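Local coordinates for uncharacterized protein (Eubacterium rectale, PDB 5COZ) that is of unknown function but probably has a domain like that of the regulatory protein YycH and may be a membrane-attached lipoprotein, at residues Y58-K63 / D219-P224; T143-F148 / V322-Q327; Y225-E230 / V298-L303; P260-V265 / E313-K318. All coordinates share one frame; numbering follows the deposited sequence.

Contact 1: residues Y58-K63 / D219-P224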
loop_
_atom_site.group_PDB
_atom_site.type_symbol
_atom_site.label_atom_id
_atom_site.label_comp_id
_atom_site.label_asym_id
_atom_site.label_seq_id
_atom_site.Cartn_x
_atom_site.Cartn_y
_atom_site.Cartn_z
ATOM N N TYR A 58 6.993 -3.424 21.932
ATOM C CA TYR A 58 7.201 -4.866 22.038
ATOM C C TYR A 58 6.382 -5.539 20.962
ATOM O O TYR A 58 5.138 -5.449 20.976
ATOM C CB TYR A 58 6.781 -5.358 23.421
ATOM C CG TYR A 58 7.840 -5.053 24.447
ATOM C CD1 TYR A 58 7.929 -3.793 25.033
ATOM C CD2 TYR A 58 8.791 -6.005 24.797
ATOM C CE1 TYR A 58 8.912 -3.504 25.982
ATOM C CE2 TYR A 58 9.781 -5.727 25.740
ATOM C CZ TYR A 58 9.838 -4.475 26.325
ATOM O OH TYR A 58 10.840 -4.197 27.222
ATOM N N VAL A 59 7.067 -6.139 19.981
ATOM C CA VAL A 59 6.419 -6.655 18.776
ATOM C C VAL A 59 6.764 -8.102 18.563
ATOM O O VAL A 59 7.936 -8.511 18.707
ATOM C CB VAL A 59 6.850 -5.805 17.546
ATOM C CG1 VAL A 59 6.242 -6.316 16.236
ATOM C CG2 VAL A 59 6.485 -4.340 17.746
ATOM N N LYS A 60 5.745 -8.887 18.221
ATOM C CA LYS A 60 5.903 -10.294 17.910
ATOM C C LYS A 60 6.427 -10.521 16.511
ATOM O O LYS A 60 6.078 -9.790 15.594
ATOM C CB LYS A 60 4.534 -11.010 17.929
ATOM C CG LYS A 60 3.858 -11.030 19.277
ATOM C CD LYS A 60 2.420 -11.552 19.048
ATOM C CE LYS A 60 1.690 -11.822 20.329
ATOM N NZ LYS A 60 2.217 -13.061 20.984
ATOM N N SER A 61 7.252 -11.555 16.357
ATOM C CA SER A 61 7.559 -12.168 15.082
ATOM C C SER A 61 6.797 -13.459 15.053
ATOM O O SER A 61 6.440 -14.003 16.104
ATOM C CB SER A 61 9.047 -12.435 14.930
ATOM O OG SER A 61 9.713 -11.194 14.822
ATOM N N GLY A 62 6.558 -13.977 13.864
ATOM C CA GLY A 62 5.822 -15.231 13.815
ATOM C C GLY A 62 5.884 -15.909 12.471
ATOM O O GLY A 62 6.766 -15.639 11.645
ATOM N N LYS A 63 4.992 -16.867 12.318
ATOM C CA LYS A 63 4.782 -17.590 11.069
ATOM C C LYS A 63 3.369 -17.328 10.644
ATOM O O LYS A 63 2.460 -17.324 11.497
ATOM C CB LYS A 63 4.974 -19.100 11.242
ATOM C CG LYS A 63 6.326 -19.553 11.766
ATOM C CD LYS A 63 7.361 -19.612 10.691
ATOM C CE LYS A 63 8.578 -20.362 11.190
ATOM N NZ LYS A 63 9.681 -20.201 10.214
ATOM N N ASP A 219 -3.690 -5.666 8.262
ATOM C CA ASP A 219 -2.712 -5.692 9.318
ATOM C C ASP A 219 -2.915 -6.846 10.281
ATOM O O ASP A 219 -3.887 -7.602 10.181
ATOM C CB ASP A 219 -2.795 -4.348 10.091
ATOM C CG ASP A 219 -4.029 -4.063 10.932
ATOM O OD1 ASP A 219 -5.098 -4.667 10.667
ATOM O OD2 ASP A 219 -3.939 -3.191 11.830
ATOM N N VAL A 220 -1.975 -6.976 11.224
ATOM C CA VAL A 220 -2.053 -7.962 12.299
ATOM C C VAL A 220 -1.312 -7.308 13.472
ATOM O O VAL A 220 -0.315 -6.612 13.245
ATOM C CB VAL A 220 -1.539 -9.365 11.862
ATOM C CG1 VAL A 220 -0.049 -9.372 11.541
ATOM C CG2 VAL A 220 -1.883 -10.432 12.904
ATOM N N TYR A 221 -1.863 -7.404 14.687
ATOM C CA TYR A 221 -1.292 -6.732 15.873
ATOM C C TYR A 221 -1.109 -5.229 15.615
ATOM O O TYR A 221 -0.179 -4.596 16.138
ATOM C CB TYR A 221 0.004 -7.407 16.349
ATOM C CG TYR A 221 -0.273 -8.830 16.774
ATOM C CD1 TYR A 221 -1.047 -9.103 17.898
ATOM C CD2 TYR A 221 0.193 -9.904 16.020
ATOM C CE1 TYR A 221 -1.384 -10.413 18.244
ATOM C CE2 TYR A 221 -0.104 -11.217 16.374
ATOM C CZ TYR A 221 -0.893 -11.465 17.483
ATOM O OH TYR A 221 -1.208 -12.750 17.811
ATOM N N GLY A 222 -2.023 -4.669 14.821
ATOM C CA GLY A 222 -2.024 -3.237 14.530
ATOM C C GLY A 222 -0.984 -2.743 13.547
ATOM O O GLY A 222 -0.927 -1.543 13.304
ATOM N N ILE A 223 -0.194 -3.652 12.968
ATOM C CA ILE A 223 0.917 -3.297 12.089
ATOM C C ILE A 223 0.612 -3.838 10.702
ATOM O O ILE A 223 0.299 -5.032 10.560
ATOM C CB ILE A 223 2.239 -3.848 12.683
ATOM C CG1 ILE A 223 2.504 -3.168 14.037
ATOM C CG2 ILE A 223 3.396 -3.614 11.689
ATOM C CD1 ILE A 223 3.671 -3.804 14.833
ATOM N N PRO A 224 0.699 -2.982 9.674
ATOM C CA PRO A 224 0.359 -3.450 8.329
ATOM C C PRO A 224 1.430 -4.332 7.716
ATOM O O PRO A 224 2.632 -4.109 7.951
ATOM C CB PRO A 224 0.214 -2.149 7.522
ATOM C CG PRO A 224 1.206 -1.207 8.166
ATOM C CD PRO A 224 1.106 -1.562 9.676
#

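Contact 2: residues T143-F148 / V322-Q327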
loop_
_atom_site.group_PDB
_atom_site.type_symbol
_atom_site.label_atom_id
_atom_site.label_comp_id
_atom_site.label_asym_id
_atom_site.label_seq_id
_atom_site.Cartn_x
_atom_site.Cartn_y
_atom_site.Cartn_z
ATOM N N THR A 143 -1.115 2.959 -8.964
ATOM C CA THR A 143 -1.067 2.515 -7.589
ATOM C C THR A 143 0.337 2.175 -7.085
ATOM O O THR A 143 0.441 1.869 -5.899
ATOM C CB THR A 143 -1.957 1.270 -7.403
ATOM O OG1 THR A 143 -1.434 0.214 -8.214
ATOM C CG2 THR A 143 -3.438 1.535 -7.770
ATOM N N TYR A 144 1.365 2.105 -7.957
ATOM C CA TYR A 144 2.688 1.650 -7.530
ATOM C C TYR A 144 3.545 2.766 -6.994
ATOM O O TYR A 144 3.658 3.836 -7.595
ATOM C CB TYR A 144 3.443 0.985 -8.692
ATOM C CG TYR A 144 2.808 -0.302 -9.156
ATOM C CD1 TYR A 144 1.765 -0.297 -10.080
ATOM C CD2 TYR A 144 3.264 -1.530 -8.696
ATOM C CE1 TYR A 144 1.144 -1.482 -10.473
ATOM C CE2 TYR A 144 2.661 -2.721 -9.093
ATOM C CZ TYR A 144 1.611 -2.694 -9.991
ATOM O OH TYR A 144 1.034 -3.884 -10.386
ATOM N N TYR A 145 4.237 2.467 -5.883
ATOM C CA TYR A 145 5.188 3.429 -5.320
ATOM C C TYR A 145 6.350 3.648 -6.310
ATOM O O TYR A 145 6.764 4.784 -6.543
ATOM C CB TYR A 145 5.729 2.888 -3.990
ATOM C CG TYR A 145 6.790 3.775 -3.387
ATOM C CD1 TYR A 145 6.448 4.975 -2.759
ATOM C CD2 TYR A 145 8.133 3.417 -3.437
ATOM C CE1 TYR A 145 7.420 5.817 -2.228
ATOM C CE2 TYR A 145 9.118 4.241 -2.886
ATOM C CZ TYR A 145 8.750 5.442 -2.292
ATOM O OH TYR A 145 9.692 6.285 -1.781
ATOM N N SER A 146 6.885 2.547 -6.877
ATOM C CA SER A 146 7.971 2.640 -7.847
ATOM C C SER A 146 7.447 2.939 -9.233
ATOM O O SER A 146 6.431 2.364 -9.646
ATOM C CB SER A 146 8.742 1.326 -7.918
ATOM O OG SER A 146 9.362 1.016 -6.688
ATOM N N PRO A 147 8.172 3.728 -10.027
ATOM C CA PRO A 147 9.436 4.442 -9.742
ATOM C C PRO A 147 9.297 5.910 -9.330
ATOM O O PRO A 147 10.303 6.514 -8.965
ATOM C CB PRO A 147 10.153 4.371 -11.100
ATOM C CG PRO A 147 9.016 4.478 -12.119
ATOM C CD PRO A 147 7.759 3.934 -11.438
ATOM N N PHE A 148 8.087 6.481 -9.380
ATOM C CA PHE A 148 7.934 7.918 -9.136
ATOM C C PHE A 148 6.952 8.286 -8.029
ATOM O O PHE A 148 6.875 9.462 -7.652
ATOM C CB PHE A 148 7.443 8.609 -10.429
ATOM C CG PHE A 148 8.258 8.311 -11.667
ATOM C CD1 PHE A 148 9.626 8.557 -11.698
ATOM C CD2 PHE A 148 7.650 7.814 -12.816
ATOM C CE1 PHE A 148 10.381 8.282 -12.852
ATOM C CE2 PHE A 148 8.397 7.565 -13.975
ATOM C CZ PHE A 148 9.761 7.790 -13.981
ATOM N N VAL A 322 10.685 0.961 7.616
ATOM C CA VAL A 322 10.900 1.300 6.213
ATOM C C VAL A 322 11.061 2.799 6.122
ATOM O O VAL A 322 10.256 3.536 6.702
ATOM C CB VAL A 322 9.735 0.827 5.303
ATOM C CG1 VAL A 322 10.112 1.055 3.835
ATOM C CG2 VAL A 322 9.433 -0.655 5.542
ATOM N N VAL A 323 12.079 3.265 5.387
ATOM C CA VAL A 323 12.259 4.682 5.110
ATOM C C VAL A 323 12.039 4.883 3.624
ATOM O O VAL A 323 12.763 4.338 2.802
ATOM C CB VAL A 323 13.649 5.221 5.542
ATOM C CG1 VAL A 323 13.778 6.723 5.236
ATOM C CG2 VAL A 323 13.877 4.960 7.026
ATOM N N TYR A 324 11.023 5.691 3.286
ATOM C CA TYR A 324 10.716 6.023 1.903
ATOM C C TYR A 324 11.299 7.386 1.638
ATOM O O TYR A 324 11.137 8.293 2.476
ATOM C CB TYR A 324 9.192 6.038 1.677
ATOM C CG TYR A 324 8.528 4.713 1.991
ATOM C CD1 TYR A 324 8.010 4.455 3.261
ATOM C CD2 TYR A 324 8.305 3.768 0.991
ATOM C CE1 TYR A 324 7.325 3.267 3.540
ATOM C CE2 TYR A 324 7.632 2.575 1.262
ATOM C CZ TYR A 324 7.111 2.348 2.524
ATOM O OH TYR A 324 6.468 1.167 2.805
ATOM N N TYR A 325 12.014 7.530 0.497
ATOM C CA TYR A 325 12.611 8.811 0.189
ATOM C C TYR A 325 12.644 9.037 -1.298
ATOM O O TYR A 325 12.534 8.093 -2.068
ATOM C CB TYR A 325 14.038 8.900 0.804
ATOM C CG TYR A 325 15.053 7.976 0.156
ATOM C CD1 TYR A 325 15.204 6.660 0.585
ATOM C CD2 TYR A 325 15.907 8.438 -0.847
ATOM C CE1 TYR A 325 16.161 5.817 0.009
ATOM C CE2 TYR A 325 16.855 7.605 -1.434
ATOM C CZ TYR A 325 16.970 6.293 -1.011
ATOM O OH TYR A 325 17.936 5.480 -1.589
ATOM N N TYR A 326 12.866 10.290 -1.699
ATOM C CA TYR A 326 13.041 10.648 -3.098
ATOM C C TYR A 326 14.473 11.044 -3.362
ATOM O O TYR A 326 15.100 11.653 -2.501
ATOM C CB TYR A 326 12.162 11.869 -3.464
ATOM C CG TYR A 326 10.691 11.626 -3.339
ATOM C CD1 TYR A 326 10.016 10.830 -4.263
ATOM C CD2 TYR A 326 9.947 12.248 -2.336
ATOM C CE1 TYR A 326 8.644 10.625 -4.171
ATOM C CE2 TYR A 326 8.567 12.040 -2.225
ATOM C CZ TYR A 326 7.920 11.238 -3.156
ATOM O OH TYR A 326 6.561 11.006 -3.065
ATOM N N GLN A 327 14.983 10.718 -4.547
ATOM C CA GLN A 327 16.274 11.232 -4.964
ATOM C C GLN A 327 16.114 11.848 -6.337
ATOM O O GLN A 327 15.549 11.236 -7.238
ATOM C CB GLN A 327 17.381 10.176 -4.954
ATOM C CG GLN A 327 18.746 10.783 -5.292
ATOM C CD GLN A 327 19.882 9.822 -5.032
ATOM O OE1 GLN A 327 19.797 8.632 -5.353
ATOM N NE2 GLN A 327 20.939 10.323 -4.414
#

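Contact 3: residues Y225-E230 / V298-L303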
loop_
_atom_site.group_PDB
_atom_site.type_symbol
_atom_site.label_atom_id
_atom_site.label_comp_id
_atom_site.label_asym_id
_atom_site.label_seq_id
_atom_site.Cartn_x
_atom_site.Cartn_y
_atom_site.Cartn_z
ATOM N N TYR A 225 1.010 -5.270 6.861
ATOM C CA TYR A 225 2.006 -5.967 6.060
ATOM C C TYR A 225 2.690 -4.942 5.161
ATOM O O TYR A 225 2.118 -3.889 4.817
ATOM C CB TYR A 225 1.403 -7.102 5.202
ATOM C CG TYR A 225 0.441 -7.976 5.938
ATOM C CD1 TYR A 225 0.868 -8.800 6.971
ATOM C CD2 TYR A 225 -0.900 -8.031 5.563
ATOM C CE1 TYR A 225 -0.042 -9.598 7.686
ATOM C CE2 TYR A 225 -1.808 -8.818 6.254
ATOM C CZ TYR A 225 -1.375 -9.568 7.339
ATOM O OH TYR A 225 -2.275 -10.378 7.964
ATOM N N SER A 226 3.908 -5.255 4.789
ATOM C CA SER A 226 4.797 -4.363 4.079
ATOM C C SER A 226 4.177 -3.693 2.845
ATOM O O SER A 226 3.539 -4.359 2.007
ATOM C CB SER A 226 6.041 -5.147 3.680
ATOM O OG SER A 226 6.852 -4.432 2.767
ATOM N N ARG A 227 4.404 -2.377 2.752
ATOM C CA ARG A 227 4.008 -1.531 1.627
ATOM C C ARG A 227 5.192 -1.294 0.689
ATOM O O ARG A 227 5.118 -0.450 -0.191
ATOM C CB ARG A 227 3.444 -0.209 2.137
ATOM C CG ARG A 227 2.099 -0.421 2.844
ATOM C CD ARG A 227 1.845 0.651 3.882
ATOM N NE ARG A 227 1.714 2.009 3.353
ATOM C CZ ARG A 227 2.510 3.034 3.684
ATOM N NH1 ARG A 227 3.614 2.825 4.386
ATOM N NH2 ARG A 227 2.218 4.267 3.283
ATOM N N CYS A 228 6.270 -2.072 0.854
ATOM C CA CYS A 228 7.424 -1.988 0.001
ATOM C C CYS A 228 7.110 -2.509 -1.398
ATOM O O CYS A 228 6.407 -3.508 -1.555
ATOM C CB CYS A 228 8.581 -2.795 0.593
ATOM S SG CYS A 228 9.318 -2.043 2.044
ATOM N N PRO A 229 7.804 -1.969 -2.391
ATOM C CA PRO A 229 7.777 -2.580 -3.735
ATOM C C PRO A 229 8.318 -4.018 -3.722
ATOM O O PRO A 229 9.022 -4.436 -2.791
ATOM C CB PRO A 229 8.781 -1.713 -4.515
ATOM C CG PRO A 229 8.710 -0.369 -3.833
ATOM C CD PRO A 229 8.619 -0.739 -2.359
ATOM N N GLU A 230 8.038 -4.748 -4.818
ATOM C CA GLU A 230 8.578 -6.095 -4.999
ATOM C C GLU A 230 10.103 -6.074 -4.821
ATOM O O GLU A 230 10.806 -5.253 -5.443
ATOM C CB GLU A 230 8.214 -6.610 -6.399
ATOM C CG GLU A 230 8.713 -8.024 -6.650
ATOM C CD GLU A 230 8.410 -8.556 -8.041
ATOM O OE1 GLU A 230 7.428 -8.091 -8.658
ATOM O OE2 GLU A 230 9.125 -9.477 -8.492
ATOM N N VAL A 298 13.551 12.788 2.416
ATOM C CA VAL A 298 12.931 11.659 3.134
ATOM C C VAL A 298 11.446 11.983 3.294
ATOM O O VAL A 298 11.115 13.071 3.776
ATOM C CB VAL A 298 13.624 11.424 4.502
ATOM C CG1 VAL A 298 12.863 10.360 5.326
ATOM C CG2 VAL A 298 15.078 11.000 4.294
ATOM N N SER A 299 10.552 11.057 2.883
ATOM C CA SER A 299 9.119 11.329 2.870
ATOM C C SER A 299 8.293 10.526 3.885
ATOM O O SER A 299 7.169 10.931 4.194
ATOM C CB SER A 299 8.570 11.070 1.467
ATOM O OG SER A 299 8.506 9.674 1.196
ATOM N N GLU A 300 8.785 9.352 4.329
ATOM C CA GLU A 300 7.999 8.567 5.269
ATOM C C GLU A 300 8.892 7.596 6.034
ATOM O O GLU A 300 9.809 6.999 5.452
ATOM C CB GLU A 300 6.913 7.787 4.503
ATOM C CG GLU A 300 6.051 6.920 5.388
ATOM C CD GLU A 300 4.956 6.128 4.709
ATOM O OE1 GLU A 300 4.593 6.429 3.551
ATOM O OE2 GLU A 300 4.422 5.230 5.385
ATOM N N ILE A 301 8.595 7.420 7.336
ATOM C CA ILE A 301 9.222 6.392 8.152
ATOM C C ILE A 301 8.054 5.567 8.683
ATOM O O ILE A 301 7.136 6.134 9.295
ATOM C CB ILE A 301 10.114 6.950 9.268
ATOM C CG1 ILE A 301 11.199 7.856 8.690
ATOM C CG2 ILE A 301 10.707 5.787 10.119
ATOM C CD1 ILE A 301 11.964 8.666 9.839
ATOM N N SER A 302 8.073 4.256 8.459
ATOM C CA SER A 302 6.913 3.420 8.732
ATOM C C SER A 302 7.293 2.102 9.356
ATOM O O SER A 302 8.206 1.432 8.879
ATOM C CB SER A 302 6.195 3.161 7.397
ATOM O OG SER A 302 5.059 2.317 7.531
ATOM N N LEU A 303 6.552 1.693 10.395
ATOM C CA LEU A 303 6.696 0.395 11.050
ATOM C C LEU A 303 5.796 -0.586 10.317
ATOM O O LEU A 303 4.585 -0.344 10.235
ATOM C CB LEU A 303 6.314 0.496 12.541
ATOM C CG LEU A 303 6.237 -0.813 13.297
ATOM C CD1 LEU A 303 7.623 -1.524 13.311
ATOM C CD2 LEU A 303 5.733 -0.531 14.742
#

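Contact 4: residues P260-V265 / E313-K318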
loop_
_atom_site.group_PDB
_atom_site.type_symbol
_atom_site.label_atom_id
_atom_site.label_comp_id
_atom_site.label_asym_id
_atom_site.label_seq_id
_atom_site.Cartn_x
_atom_site.Cartn_y
_atom_site.Cartn_z
ATOM N N PRO A 260 -2.591 -9.936 -1.564
ATOM C CA PRO A 260 -2.400 -11.191 -0.814
ATOM C C PRO A 260 -2.625 -11.002 0.665
ATOM O O PRO A 260 -2.200 -9.993 1.263
ATOM C CB PRO A 260 -0.931 -11.549 -1.088
ATOM C CG PRO A 260 -0.630 -10.859 -2.414
ATOM C CD PRO A 260 -1.365 -9.557 -2.297
ATOM N N LEU A 261 -3.315 -11.996 1.282
ATOM C CA LEU A 261 -3.629 -11.967 2.700
ATOM C C LEU A 261 -3.033 -13.173 3.356
ATOM O O LEU A 261 -2.666 -14.140 2.680
ATOM C CB LEU A 261 -5.132 -11.877 2.997
ATOM C CG LEU A 261 -5.866 -10.647 2.441
ATOM C CD1 LEU A 261 -7.370 -10.747 2.751
ATOM C CD2 LEU A 261 -5.270 -9.328 3.011
ATOM N N TYR A 262 -2.860 -13.078 4.684
ATOM C CA TYR A 262 -2.135 -14.071 5.461
ATOM C C TYR A 262 -2.848 -14.383 6.742
ATOM O O TYR A 262 -3.537 -13.521 7.298
ATOM C CB TYR A 262 -0.716 -13.551 5.767
ATOM C CG TYR A 262 0.039 -13.197 4.505
ATOM C CD1 TYR A 262 0.717 -14.172 3.778
ATOM C CD2 TYR A 262 -0.002 -11.901 3.979
ATOM C CE1 TYR A 262 1.343 -13.871 2.567
ATOM C CE2 TYR A 262 0.574 -11.607 2.743
ATOM C CZ TYR A 262 1.276 -12.586 2.057
ATOM O OH TYR A 262 1.917 -12.324 0.860
ATOM N N ASP A 263 -2.710 -15.630 7.208
ATOM C CA ASP A 263 -3.325 -16.095 8.453
ATOM C C ASP A 263 -2.214 -16.389 9.465
ATOM O O ASP A 263 -1.335 -17.201 9.204
ATOM C CB ASP A 263 -4.191 -17.354 8.208
ATOM C CG ASP A 263 -5.060 -17.753 9.390
ATOM O OD1 ASP A 263 -5.601 -16.871 10.029
ATOM O OD2 ASP A 263 -5.151 -18.966 9.687
ATOM N N TRP A 264 -2.267 -15.729 10.624
ATOM C CA TRP A 264 -1.263 -15.938 11.680
ATOM C C TRP A 264 -1.317 -17.377 12.209
ATOM O O TRP A 264 -2.375 -17.837 12.681
ATOM C CB TRP A 264 -1.523 -14.963 12.818
ATOM C CG TRP A 264 -0.462 -14.971 13.884
ATOM C CD1 TRP A 264 -0.416 -15.773 14.992
ATOM C CD2 TRP A 264 0.652 -14.083 13.982
ATOM N NE1 TRP A 264 0.680 -15.453 15.766
ATOM C CE2 TRP A 264 1.347 -14.409 15.174
ATOM C CE3 TRP A 264 1.126 -13.023 13.192
ATOM C CZ2 TRP A 264 2.492 -13.709 15.583
ATOM C CZ3 TRP A 264 2.259 -12.321 13.610
ATOM C CH2 TRP A 264 2.918 -12.663 14.794
ATOM N N VAL A 265 -0.164 -18.062 12.231
ATOM C CA VAL A 265 -0.146 -19.431 12.727
ATOM C C VAL A 265 0.433 -19.480 14.149
ATOM O O VAL A 265 -0.134 -20.146 15.037
ATOM C CB VAL A 265 0.677 -20.331 11.760
ATOM C CG1 VAL A 265 0.926 -21.745 12.333
ATOM C CG2 VAL A 265 -0.041 -20.414 10.410
ATOM N N GLU A 313 3.941 -22.617 1.528
ATOM C CA GLU A 313 3.020 -21.453 1.596
ATOM C C GLU A 313 3.011 -20.773 2.993
ATOM O O GLU A 313 2.121 -19.963 3.276
ATOM C CB GLU A 313 1.573 -21.772 1.146
ATOM C CG GLU A 313 1.379 -22.803 0.033
ATOM C CD GLU A 313 2.206 -22.673 -1.233
ATOM O OE1 GLU A 313 2.268 -21.560 -1.803
ATOM O OE2 GLU A 313 2.765 -23.702 -1.676
ATOM N N THR A 314 4.011 -21.091 3.846
ATOM C CA THR A 314 4.258 -20.438 5.144
ATOM C C THR A 314 5.361 -19.348 4.941
ATOM O O THR A 314 6.277 -19.494 4.118
ATOM C CB THR A 314 4.628 -21.477 6.238
ATOM O OG1 THR A 314 3.513 -22.344 6.442
ATOM C CG2 THR A 314 5.010 -20.843 7.593
ATOM N N TYR A 315 5.247 -18.273 5.712
ATOM C CA TYR A 315 6.187 -17.167 5.673
ATOM C C TYR A 315 6.559 -16.782 7.065
ATOM O O TYR A 315 5.714 -16.875 7.954
ATOM C CB TYR A 315 5.503 -15.934 5.018
ATOM C CG TYR A 315 5.003 -16.129 3.608
ATOM C CD1 TYR A 315 3.848 -16.859 3.353
ATOM C CD2 TYR A 315 5.676 -15.570 2.529
ATOM C CE1 TYR A 315 3.394 -17.061 2.050
ATOM C CE2 TYR A 315 5.224 -15.744 1.224
ATOM C CZ TYR A 315 4.100 -16.526 0.987
ATOM O OH TYR A 315 3.617 -16.703 -0.294
ATOM N N ASP A 316 7.778 -16.286 7.273
ATOM C CA ASP A 316 8.139 -15.663 8.538
ATOM C C ASP A 316 7.634 -14.232 8.464
ATOM O O ASP A 316 7.770 -13.599 7.400
ATOM C CB ASP A 316 9.652 -15.658 8.743
ATOM C CG ASP A 316 10.166 -17.026 9.131
ATOM O OD1 ASP A 316 9.943 -17.432 10.290
ATOM O OD2 ASP A 316 10.805 -17.681 8.281
ATOM N N ILE A 317 7.061 -13.722 9.539
ATOM C CA ILE A 317 6.567 -12.342 9.594
ATOM C C ILE A 317 7.379 -11.619 10.660
ATOM O O ILE A 317 7.434 -12.091 11.804
ATOM C CB ILE A 317 5.038 -12.278 9.823
ATOM C CG1 ILE A 317 4.539 -10.826 9.812
ATOM C CG2 ILE A 317 4.536 -13.056 11.077
ATOM C CD1 ILE A 317 3.013 -10.692 9.725
ATOM N N LYS A 318 8.089 -10.532 10.263
ATOM C CA LYS A 318 8.979 -9.862 11.213
ATOM C C LYS A 318 8.827 -8.376 11.048
ATOM O O LYS A 318 8.627 -7.908 9.913
ATOM C CB LYS A 318 10.453 -10.256 10.946
ATOM C CG LYS A 318 10.697 -11.770 11.145
ATOM C CD LYS A 318 12.163 -12.155 10.943
ATOM C CE LYS A 318 13.025 -11.703 12.113
ATOM N NZ LYS A 318 14.477 -11.945 11.871
HETATM O O HOH W 1 1.686 -14.485 -0.755
#

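Contact 1: residues Y58-K63 / D219-P224
Val-59 and Ile-223 reach toward each other tip to tip. CG1 of Val-59 lies 3.9 Å from CD1 of Ile-223, and CG2 of Val-59 follows at 4.1 Å from the same CD1. Both branches of the valine therefore rest on one methyl, and both residues are buried. Lys-60 comes next and makes the other half of the contact. Lys-60 CD sits over one face of the Tyr-221 ring, 3.8 Å from the centroid and 19° off the ring normal. This is a CH-pi contact, offset toward the rim, near CZ and CE2. The lysine chain runs extended to CE and then bends (chi4 -73°), which carries the ammonium past the ring to the hydroxyl of Thr-267. Tyr-221 and Gly-222 form the tip of a hairpin, and Ile-223 starts the return strand. A type I' turn from Val-220 to Ile-223 closes it, with Tyr-221 and Gly-222 both at positive phi. The ring of Tyr-221 also meets Trp-264 edge-to-face. Strand 58-66 runs between strands 262-272 and 314-330 in the mixed sheet. The hairpin of strands 211-220 and 223-224 belongs to the antiparallel sheet and packs on it, with Leu-303 and Tyr-305 of strand 295-311 touching Ile-223.

Contact 2: residues T143-F148 / V322-Q327
Tyr-324 meets Tyr-145 in a T-shaped (edge-to-face) pair. The edge of Tyr-324 points at the face of Tyr-145, with centroids 5.2 Å apart and planes at 69°. The atom that touches is CD2 of Tyr-324, 3.7 Å from CZ of Tyr-145 and offset toward the rim of that ring. CB of Tyr-324 lies 3.5 Å from OH of Tyr-145. CG of Tyr-145 is anti to the backbone N (chi1 176°), and this extends the ring from the loop toward the strand. Tyr-145 OH also comes within 3.4 Å of Tyr-325 O, so the phenol reaches the strand backbone. The hydrogen bond of this hydroxyl, however, is with Leu-343 O on strand 338-348. Tyr-326 adds a looser touch, its CE1 at 4.1 Å from Phe-148 O, near the plane of the tyrosine ring. The hydroxyl of Tyr-326 bonds to Asn-149, just beyond the loop segment, and that of Tyr-324 to Glu-304. The contact is mainly aromatic packing of a loop on a sheet strand. The hydroxyls of Tyr-145, Tyr-324 and Tyr-326, on buried residues, are met by a carbonyl, a carboxylate and an amide, so the packing does not strand these polar ends.

Contact 3: residues Y225-E230 / V298-L303
OE2 of Glu-300 is gripped by both terminal nitrogens of Arg-227 and also by Asn-50 ND2. Arg-227 NH1 makes the short bond, 2.7 Å from Glu-300 OE2 with an N-H...O angle of 150°. It meets OE2 on the syn side but 32° out of the carboxylate plane. A weak second bond runs from Arg-227 NH2 to Glu-300 OE2, at 3.2 Å. Arg-227 NH2 also gives a straighter bond to Glu-300 OE1, again 3.2 Å long, which uses the syn lone pair. The guanidinium therefore takes the carboxylate end-on, NH1 and NH2 each to one oxygen, with the two planes 42° apart. Glu-300 is fully extended, with CG anti to the backbone N, and so carries its carboxylate well out from the strand. A bend at chi3 turns the guanidinium of Arg-227 toward it. Ser-302 OG lies 3.5 Å from Arg-227 NH1, but the angle is too poor for a bond. Ser-302 OG bonds instead to Glu-304 and Trp-52. Ser-299 and Glu-300 form a classic beta bulge opposite Tyr-324. Beyond the segments, Arg-227 also makes salt bridges to Glu-304 through NH1 and to Glu-188 through NH2, and has a cation-pi contact with Phe-217. One buried arginine thus faces three glutamates. Such a setting probably keeps the arginine charged, while the excess of acidic groups may raise the proton affinity of one of them.

Contact 4: residues P260-V265 / E313-K318
The two backbones stay well apart, with CA atoms of Tyr-262 and Tyr-315, and of Trp-264 and Ile-317, each 8.9 Å from one another. Side chains bridge the gap. Tyr-262 and Tyr-315 form a T-shaped (edge-to-face) pair with centroids 5.3 Å apart and planes at 76°. CE1 of Tyr-262 is the touching atom, 3.8 Å from CE1 of Tyr-315 and over the rim of that ring's face. A water joins the two hydroxyls, at 2.7 Å from Tyr-262 OH and 3.0 Å from Tyr-315 OH. Strands 262-272 and 314-330 both pair antiparallel with strand 58-66, which runs between them in the mixed sheet. The contact therefore reaches across the intervening strand. Further along, Trp-264 has CG anti to the backbone N (chi1 -173°), which swings the six-membered end of its indole over to Ile-317. There Trp-264 CZ3 lies 3.5 Å from Ile-317 CG2. Val-220 of strand 211-220 touches both Trp-264 and Ile-317.

Overall arrangement
All four contacts reach the mixed sheet. Contacts 2 and 4 use strand 314-330 at places whose centres are 24 Å apart. Contact 3 uses its antiparallel neighbour, strand 295-311, and its centre is 8 Å from that of contact 2. Contacts 1 and 4 form a second close pair, with centres 10 Å apart, where Lys-63 binds Asp-316 in a salt bridge. Along the chain contact 1 closes before contacts 3 and 4 open, and its segments alternate with those of contact 2. Contacts 3 and 4 also alternate, and both fall between the segments of contact 2. Together the contacts tie the hairpin and loops at 219-230 and 143-148, on the antiparallel-sheet side, to the mixed sheet.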